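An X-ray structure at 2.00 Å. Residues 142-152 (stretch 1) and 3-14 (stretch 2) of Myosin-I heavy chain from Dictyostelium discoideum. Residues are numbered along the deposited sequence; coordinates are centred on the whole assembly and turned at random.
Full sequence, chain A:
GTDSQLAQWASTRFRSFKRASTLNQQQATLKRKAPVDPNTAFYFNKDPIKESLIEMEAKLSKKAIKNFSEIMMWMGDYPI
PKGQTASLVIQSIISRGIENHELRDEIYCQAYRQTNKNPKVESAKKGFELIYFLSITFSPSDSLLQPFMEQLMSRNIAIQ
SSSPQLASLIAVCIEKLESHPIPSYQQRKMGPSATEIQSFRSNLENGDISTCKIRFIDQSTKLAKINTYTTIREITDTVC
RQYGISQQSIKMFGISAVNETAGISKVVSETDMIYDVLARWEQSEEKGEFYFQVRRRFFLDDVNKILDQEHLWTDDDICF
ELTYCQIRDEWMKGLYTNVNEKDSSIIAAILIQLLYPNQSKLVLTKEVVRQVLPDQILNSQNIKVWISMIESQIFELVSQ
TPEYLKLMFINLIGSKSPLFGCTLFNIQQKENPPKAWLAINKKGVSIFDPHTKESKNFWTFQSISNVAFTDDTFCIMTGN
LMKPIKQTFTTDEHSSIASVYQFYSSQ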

# COMPACT_ATOMS: atom_id res chain seq x y z
N ASP A 142 24.44 15.97 -6.24
CA ASP A 142 25.76 15.33 -6.32
C ASP A 142 26.82 16.26 -5.70
O ASP A 142 27.80 15.78 -5.12
CB ASP A 142 26.08 15.00 -7.78
CG ASP A 142 24.96 14.22 -8.45
OD1 ASP A 142 23.93 14.85 -8.82
OD2 ASP A 142 25.07 12.98 -8.55
N SER A 143 26.58 17.58 -5.78
CA SER A 143 27.43 18.62 -5.21
C SER A 143 27.38 18.60 -3.68
O SER A 143 28.43 18.70 -3.06
CB SER A 143 27.00 19.99 -5.72
OG SER A 143 27.74 21.03 -5.10
N LEU A 144 26.16 18.48 -3.09
CA LEU A 144 25.96 18.46 -1.64
C LEU A 144 26.27 17.12 -0.98
O LEU A 144 26.72 17.12 0.16
CB LEU A 144 24.53 18.94 -1.27
CG LEU A 144 24.16 19.01 0.23
CD1 LEU A 144 24.92 20.09 0.96
CD2 LEU A 144 22.68 19.23 0.42
N LEU A 145 26.05 15.98 -1.68
CA LEU A 145 26.22 14.61 -1.16
C LEU A 145 27.47 14.39 -0.29
O LEU A 145 27.31 14.15 0.90
CB LEU A 145 26.15 13.55 -2.28
CG LEU A 145 26.11 12.09 -1.84
CD1 LEU A 145 24.82 11.75 -1.08
CD2 LEU A 145 26.32 11.16 -3.01
N GLN A 146 28.70 14.48 -0.85
CA GLN A 146 29.94 14.26 -0.09
C GLN A 146 30.13 15.28 1.06
O GLN A 146 30.25 14.82 2.20
CB GLN A 146 31.18 14.17 -0.99
CG GLN A 146 32.19 13.13 -0.52
CD GLN A 146 31.69 11.71 -0.66
OE1 GLN A 146 31.50 11.19 -1.78
NE2 GLN A 146 31.47 11.04 0.46
N PRO A 147 30.10 16.63 0.84
CA PRO A 147 30.23 17.56 1.97
C PRO A 147 29.24 17.33 3.12
O PRO A 147 29.66 17.39 4.29
CB PRO A 147 30.03 18.94 1.33
CG PRO A 147 30.42 18.76 -0.09
CD PRO A 147 29.97 17.37 -0.44
N PHE A 148 27.95 17.04 2.81
CA PHE A 148 26.90 16.79 3.81
C PHE A 148 27.18 15.52 4.62
O PHE A 148 26.92 15.50 5.83
CB PHE A 148 25.50 16.72 3.15
CG PHE A 148 24.33 16.68 4.12
CD1 PHE A 148 23.83 15.46 4.59
CD2 PHE A 148 23.69 17.84 4.51
CE1 PHE A 148 22.73 15.42 5.46
CE2 PHE A 148 22.61 17.80 5.40
CZ PHE A 148 22.13 16.59 5.86
N MET A 149 27.69 14.46 3.95
CA MET A 149 28.03 13.18 4.58
C MET A 149 29.20 13.37 5.55
O MET A 149 29.10 12.93 6.71
CB MET A 149 28.35 12.10 3.53
CG MET A 149 27.11 11.44 2.98
SD MET A 149 27.47 9.85 2.19
CE MET A 149 28.10 10.38 0.65
N GLU A 150 30.26 14.08 5.09
CA GLU A 150 31.45 14.41 5.90
C GLU A 150 31.07 15.18 7.16
O GLU A 150 31.66 14.95 8.21
CB GLU A 150 32.48 15.21 5.07
CG GLU A 150 33.14 14.41 3.95
CD GLU A 150 33.87 13.13 4.34
OE1 GLU A 150 34.46 13.07 5.44
OE2 GLU A 150 33.86 12.18 3.51
N GLN A 151 30.06 16.05 7.07
CA GLN A 151 29.52 16.80 8.19
C GLN A 151 28.83 15.85 9.18
O GLN A 151 29.09 15.95 10.37
CB GLN A 151 28.55 17.89 7.71
CG GLN A 151 28.06 18.84 8.82
CD GLN A 151 29.05 19.90 9.27
OE1 GLN A 151 30.18 20.02 8.76
NE2 GLN A 151 28.64 20.71 10.24
N LEU A 152 27.97 14.93 8.69
CA LEU A 152 27.29 13.94 9.53
C LEU A 152 28.33 13.07 10.24
O LEU A 152 28.21 12.86 11.45
CB LEU A 152 26.33 13.04 8.71
CG LEU A 152 25.10 13.68 8.07
CD1 LEU A 152 24.26 12.63 7.38
CD2 LEU A 152 24.24 14.42 9.10
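Stretch 2 (3-14) DSQLAQWASTRF

Stretch 2 packs a short helix near the chain's N terminus against the helix of stretch 1 in a mainly apolar, roughly antiparallel contact, with one water bridging the backbones at one end and a cluster of polar groups at the other. The two segments are far apart in sequence, no touching pair being closer than 130 positions, and together bury 497 Å². Stretch 1 is helical and continues beyond Leu152; it is kinked at Pro147, whose ring nitrogen has no hydrogen to give to the turn before. Stretch 2 enters as an extended Asp3 and Ser4, forms a helix over 5-11, and then leaves it through Thr12 and Arg13. Ser4 caps this helix, its OG accepting from Ala7 N at 3.2 Å, while Gln8 NE2 reaches back to Asp3 O at 2.9 Å. The helix axes run at 145° between their N-to-C directions and approach to 8.2 Å. The backbones come close at Pro147, whose CA lies 4.7 Å from Leu6 CA; the separation grows to 7.1 Å between Leu144 CA and Trp9 CA. At the close point Pro147 points toward stretch 2 and sets its CB 3.5 Å from Gln5 O and 3.7 Å from Leu6 N, so the CB edge of the ring lies against the first turn of the helix. Leu6, with chi1 t and chi2 p, is the residue most covered by the other stretch: its CD1 meets Leu144 CD1 at 3.8 Å and its CD2 meets Gln151 CG at 3.7 Å. One turn on, Trp9 offers the face of its indole to Leu144, whose CD1 stands 3.4 Å from the centroid of the six-membered ring and only 2° off the ring normal, a nearly ideal CH-pi contact. At the edge of the same ring, Trp9 NE1 lies 2.9 Å from Ser143 OG. From the loop after the helix, Arg13 reaches back to it, and its NH1 donates to Trp9 O at 2.8 Å; its NH2 also comes within 2.8 Å of Ser143 OG, but the hydroxyl sits over the guanidinium face and the angle is too poor for a hydrogen bond. Near the other end, water 1 accepts from Leu6 N at 2.9 Å and donates to Pro147 O at 3.0 Å, linking a free amide of the first helical turn to the neighbouring backbone; the water also donates a weak bond to Gln151 OE1, 3.5 Å from its O.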

# COMPACT_ATOMS: atom_id res chain seq x y z
N ASP A 3 37.67 26.00 6.91
CA ASP A 3 36.24 25.73 6.94
C ASP A 3 35.94 24.29 6.49
O ASP A 3 36.68 23.74 5.67
CB ASP A 3 35.46 26.74 6.08
CG ASP A 3 35.27 28.09 6.75
OD1 ASP A 3 34.28 28.24 7.51
OD2 ASP A 3 36.10 28.99 6.51
N SER A 4 34.85 23.69 7.03
CA SER A 4 34.42 22.33 6.71
C SER A 4 34.00 22.21 5.25
O SER A 4 33.79 23.24 4.59
CB SER A 4 33.26 21.91 7.61
OG SER A 4 32.07 22.61 7.31
N GLN A 5 33.86 20.97 4.73
CA GLN A 5 33.43 20.72 3.35
C GLN A 5 32.03 21.29 3.11
O GLN A 5 31.80 21.87 2.05
CB GLN A 5 33.49 19.23 3.01
CG GLN A 5 34.90 18.66 2.93
CD GLN A 5 35.50 18.76 1.55
OE1 GLN A 5 35.85 19.85 1.07
NE2 GLN A 5 35.66 17.62 0.90
N LEU A 6 31.12 21.19 4.12
CA LEU A 6 29.77 21.74 4.04
C LEU A 6 29.79 23.28 3.94
O LEU A 6 29.08 23.83 3.10
CB LEU A 6 28.86 21.26 5.20
CG LEU A 6 27.45 21.89 5.31
CD1 LEU A 6 26.53 21.45 4.17
CD2 LEU A 6 26.80 21.57 6.63
N ALA A 7 30.59 23.95 4.79
CA ALA A 7 30.75 25.41 4.81
C ALA A 7 31.31 25.91 3.49
O ALA A 7 30.85 26.93 2.99
CB ALA A 7 31.65 25.83 5.97
N GLN A 8 32.29 25.17 2.90
CA GLN A 8 32.90 25.49 1.60
C GLN A 8 31.87 25.43 0.48
O GLN A 8 31.88 26.28 -0.41
CB GLN A 8 34.06 24.54 1.29
CG GLN A 8 35.35 24.86 2.06
CD GLN A 8 36.43 23.83 1.85
OE1 GLN A 8 36.56 23.21 0.77
NE2 GLN A 8 37.25 23.62 2.87
N TRP A 9 30.95 24.43 0.55
CA TRP A 9 29.85 24.24 -0.40
C TRP A 9 28.84 25.39 -0.24
O TRP A 9 28.38 25.94 -1.23
CB TRP A 9 29.18 22.86 -0.17
CG TRP A 9 27.93 22.62 -0.98
CD1 TRP A 9 27.85 21.99 -2.19
CD2 TRP A 9 26.59 22.98 -0.63
NE1 TRP A 9 26.54 21.95 -2.61
CE2 TRP A 9 25.74 22.52 -1.66
CE3 TRP A 9 26.02 23.60 0.49
CZ2 TRP A 9 24.36 22.70 -1.62
CZ3 TRP A 9 24.65 23.80 0.52
CH2 TRP A 9 23.84 23.36 -0.53
N ALA A 10 28.51 25.75 1.01
CA ALA A 10 27.57 26.81 1.33
C ALA A 10 28.11 28.22 1.03
O ALA A 10 27.31 29.14 0.84
CB ALA A 10 27.17 26.72 2.78
N SER A 11 29.46 28.39 0.99
CA SER A 11 30.13 29.67 0.74
C SER A 11 29.66 30.39 -0.54
O SER A 11 29.47 31.61 -0.52
CB SER A 11 31.65 29.51 0.73
OG SER A 11 32.13 28.98 -0.49
N THR A 12 29.41 29.63 -1.61
CA THR A 12 28.98 30.13 -2.93
C THR A 12 27.48 29.86 -3.23
O THR A 12 27.08 29.97 -4.39
CB THR A 12 29.87 29.50 -4.02
OG1 THR A 12 29.66 28.08 -4.03
CG2 THR A 12 31.35 29.81 -3.84
N ARG A 13 26.67 29.49 -2.20
CA ARG A 13 25.25 29.14 -2.40
C ARG A 13 24.30 29.70 -1.35
O ARG A 13 23.17 30.05 -1.68
CB ARG A 13 25.08 27.61 -2.49
CG ARG A 13 25.83 26.92 -3.63
CD ARG A 13 25.84 25.42 -3.45
NE ARG A 13 26.44 24.69 -4.58
CZ ARG A 13 27.73 24.39 -4.69
NH1 ARG A 13 28.59 24.77 -3.75
NH2 ARG A 13 28.17 23.73 -5.74
N PHE A 14 24.73 29.76 -0.08
CA PHE A 14 23.87 30.28 0.99
C PHE A 14 23.73 31.79 0.86
O PHE A 14 24.68 32.45 0.42
CB PHE A 14 24.45 29.91 2.37
CG PHE A 14 23.83 28.74 3.10
CD1 PHE A 14 23.60 27.53 2.44
CD2 PHE A 14 23.54 28.81 4.45
CE1 PHE A 14 23.06 26.43 3.12
CE2 PHE A 14 23.00 27.71 5.14
CZ PHE A 14 22.76 26.53 4.46
O HOH W 1 31.71 18.93 5.86